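Long-range contact in putative oxidoreductase (Mycobacterium avium, PDB 3QHA), which probably catalyses NAD(P)-dependent oxidation of a hydroxy acid, as in the 3-hydroxyisobutyrate dehydrogenase family: residues G227-R232 against Q246-T251. Sequence-based numbering, arbitrary orientation.
Sequences GAIMVR and QPFLHT
Ile229 and Phe248 mark the nearest backbone approach, with Ile229 CA 8.7 Å from Phe248 CA. Residues 227-229 end a short 3-10 segment, which Met230 N closes by bonding to Gly227 O. The chain then makes an inverse gamma turn centred on Met230 and runs on as loop. Residues 246-251 belong to the start of helix 245-268.

The gap is bridged mainly by side chains, chiefly the Phe248 ring. Ile229 CD1 lies over one face of this ring, 4.1 Å from the centroid of Phe248 and 29° off its normal, a CH-pi contact. Its closest ring atom is Phe248 CZ, at 3.6 Å from Ile229 CD1. Ile229 CG1 also reaches the ring, 3.8 Å from Phe248 CZ. Val231 CG2 touches the same ring atom more loosely. The Arg232 chain bends at chi3 (-89°), which places NE obliquely to the ring, 3.9 Å from Phe248 CE2. The guanidinium and ring planes are 76° apart, so the two groups are not stacked. Arg232 NH1 makes a weak hydrogen bond to Gly286 O. Thr251 CG2 adds a marginal contact with Ile229 CD1.

Leu238 and Leu287 also pack on Phe248. Arg217 of the second subunit hydrogen-bonds Gly227 O and Met230 O, so residues 227-232 form part of the subunit interface. The contact thus joins the loop after helix 209-223 to helix 245-268 in the all-helical C-terminal domain of a 3-hydroxyisobutyrate dehydrogenase-type fold.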
loop_
_atom_site.group_PDB
_atom_site.type_symbol
_atom_site.label_atom_id
_atom_site.label_comp_id
_atom_site.label_asym_id
_atom_site.label_seq_id
_atom_site.Cartn_x
_atom_site.Cartn_y
_atom_site.Cartn_z
ATOM N N GLY B 227 2.148 3.303 3.946
ATOM C CA GLY B 227 3.018 3.352 5.109
ATOM C C GLY B 227 4.220 4.263 4.946
ATOM O O GLY B 227 4.765 4.750 5.935
ATOM N N ALA B 228 4.630 4.498 3.700
ATOM C CA ALA B 228 5.764 5.371 3.402
ATOM C C ALA B 228 5.599 6.776 3.978
ATOM O O ALA B 228 6.584 7.430 4.301
ATOM C CB ALA B 228 5.990 5.446 1.895
ATOM N N ILE B 229 4.357 7.234 4.116
ATOM C CA ILE B 229 4.089 8.576 4.632
ATOM C C ILE B 229 3.995 8.602 6.163
ATOM O O ILE B 229 3.924 9.677 6.761
ATOM C CB ILE B 229 2.792 9.165 4.005
ATOM C CG1 ILE B 229 2.910 10.682 3.838
ATOM C CG2 ILE B 229 1.562 8.795 4.827
ATOM C CD1 ILE B 229 3.907 11.105 2.775
ATOM N N MET B 230 4.010 7.427 6.790
ATOM C CA MET B 230 3.826 7.317 8.237
ATOM C C MET B 230 5.189 7.289 8.925
ATOM O O MET B 230 5.618 6.265 9.461
ATOM C CB MET B 230 3.003 6.070 8.582
ATOM C CG MET B 230 1.691 5.967 7.810
ATOM S SD MET B 230 0.785 4.434 8.115
ATOM C CE MET B 230 0.008 4.801 9.684
ATOM N N VAL B 231 5.857 8.440 8.900
ATOM C CA VAL B 231 7.218 8.575 9.411
ATOM C C VAL B 231 7.342 9.796 10.335
ATOM O O VAL B 231 8.386 10.442 10.387
ATOM C CB VAL B 231 8.236 8.653 8.247
ATOM C CG1 VAL B 231 8.206 7.358 7.434
ATOM C CG2 VAL B 231 7.950 9.857 7.347
ATOM N N ARG B 232 6.270 10.081 11.076
ATOM C CA ARG B 232 6.237 11.195 12.026
ATOM C C ARG B 232 5.964 10.738 13.460
ATOM O O ARG B 232 5.168 9.829 13.688
ATOM C CB ARG B 232 5.160 12.198 11.623
ATOM C CG ARG B 232 5.451 12.956 10.338
ATOM C CD ARG B 232 4.578 14.195 10.253
ATOM N NE ARG B 232 3.295 13.933 9.613
ATOM C CZ ARG B 232 2.182 14.640 9.803
ATOM N NH1 ARG B 232 1.083 14.300 9.146
ATOM N NH2 ARG B 232 2.144 15.671 10.644
ATOM N N GLN B 246 10.408 19.943 3.259
ATOM C CA GLN B 246 10.470 20.097 1.798
ATOM C C GLN B 246 9.954 18.857 1.059
ATOM O O GLN B 246 9.251 18.995 0.062
ATOM C CB GLN B 246 11.880 20.477 1.318
ATOM C CG GLN B 246 12.268 21.934 1.590
ATOM C CD GLN B 246 11.387 22.952 0.867
ATOM O OE1 GLN B 246 10.823 22.672 -0.194
ATOM N NE2 GLN B 246 11.278 24.148 1.441
ATOM N N PRO B 247 10.295 17.647 1.539
ATOM C CA PRO B 247 9.713 16.451 0.922
ATOM C C PRO B 247 8.184 16.382 1.003
ATOM O O PRO B 247 7.540 16.040 0.013
ATOM C CB PRO B 247 10.346 15.305 1.713
ATOM C CG PRO B 247 11.633 15.853 2.187
ATOM C CD PRO B 247 11.389 17.302 2.465
ATOM N N PHE B 248 7.612 16.706 2.162
ATOM C CA PHE B 248 6.152 16.662 2.325
ATOM C C PHE B 248 5.449 17.773 1.548
ATOM O O PHE B 248 4.353 17.571 1.017
ATOM C CB PHE B 248 5.763 16.694 3.809
ATOM C CG PHE B 248 5.672 15.326 4.438
ATOM C CD1 PHE B 248 6.608 14.341 4.144
ATOM C CD2 PHE B 248 4.640 15.021 5.317
ATOM C CE1 PHE B 248 6.515 13.078 4.715
ATOM C CE2 PHE B 248 4.541 13.760 5.896
ATOM C CZ PHE B 248 5.479 12.789 5.596
ATOM N N LEU B 249 6.089 18.936 1.475
ATOM C CA LEU B 249 5.578 20.044 0.682
ATOM C C LEU B 249 5.524 19.645 -0.792
ATOM O O LEU B 249 4.524 19.876 -1.468
ATOM C CB LEU B 249 6.462 21.281 0.873
ATOM C CG LEU B 249 5.825 22.624 0.528
ATOM C CD1 LEU B 249 4.642 22.894 1.444
ATOM C CD2 LEU B 249 6.860 23.736 0.634
ATOM N N HIS B 250 6.604 19.035 -1.273
ATOM C CA HIS B 250 6.668 18.471 -2.629
ATOM C C HIS B 250 5.555 17.430 -2.838
ATOM O O HIS B 250 4.877 17.440 -3.866
ATOM C CB HIS B 250 8.068 17.872 -2.862
ATOM C CG HIS B 250 8.271 17.254 -4.212
ATOM N ND1 HIS B 250 8.266 17.984 -5.382
ATOM C CD2 HIS B 250 8.539 15.975 -4.570
ATOM C CE1 HIS B 250 8.497 17.178 -6.404
ATOM N NE2 HIS B 250 8.667 15.953 -5.938
ATOM N N THR B 251 5.354 16.557 -1.852
ATOM C CA THR B 251 4.272 15.565 -1.896
ATOM C C THR B 251 2.874 16.210 -1.915
ATOM O O THR B 251 1.975 15.731 -2.611
ATOM C CB THR B 251 4.376 14.569 -0.718
ATOM O OG1 THR B 251 5.587 13.812 -0.840
ATOM C CG2 THR B 251 3.184 13.610 -0.696
#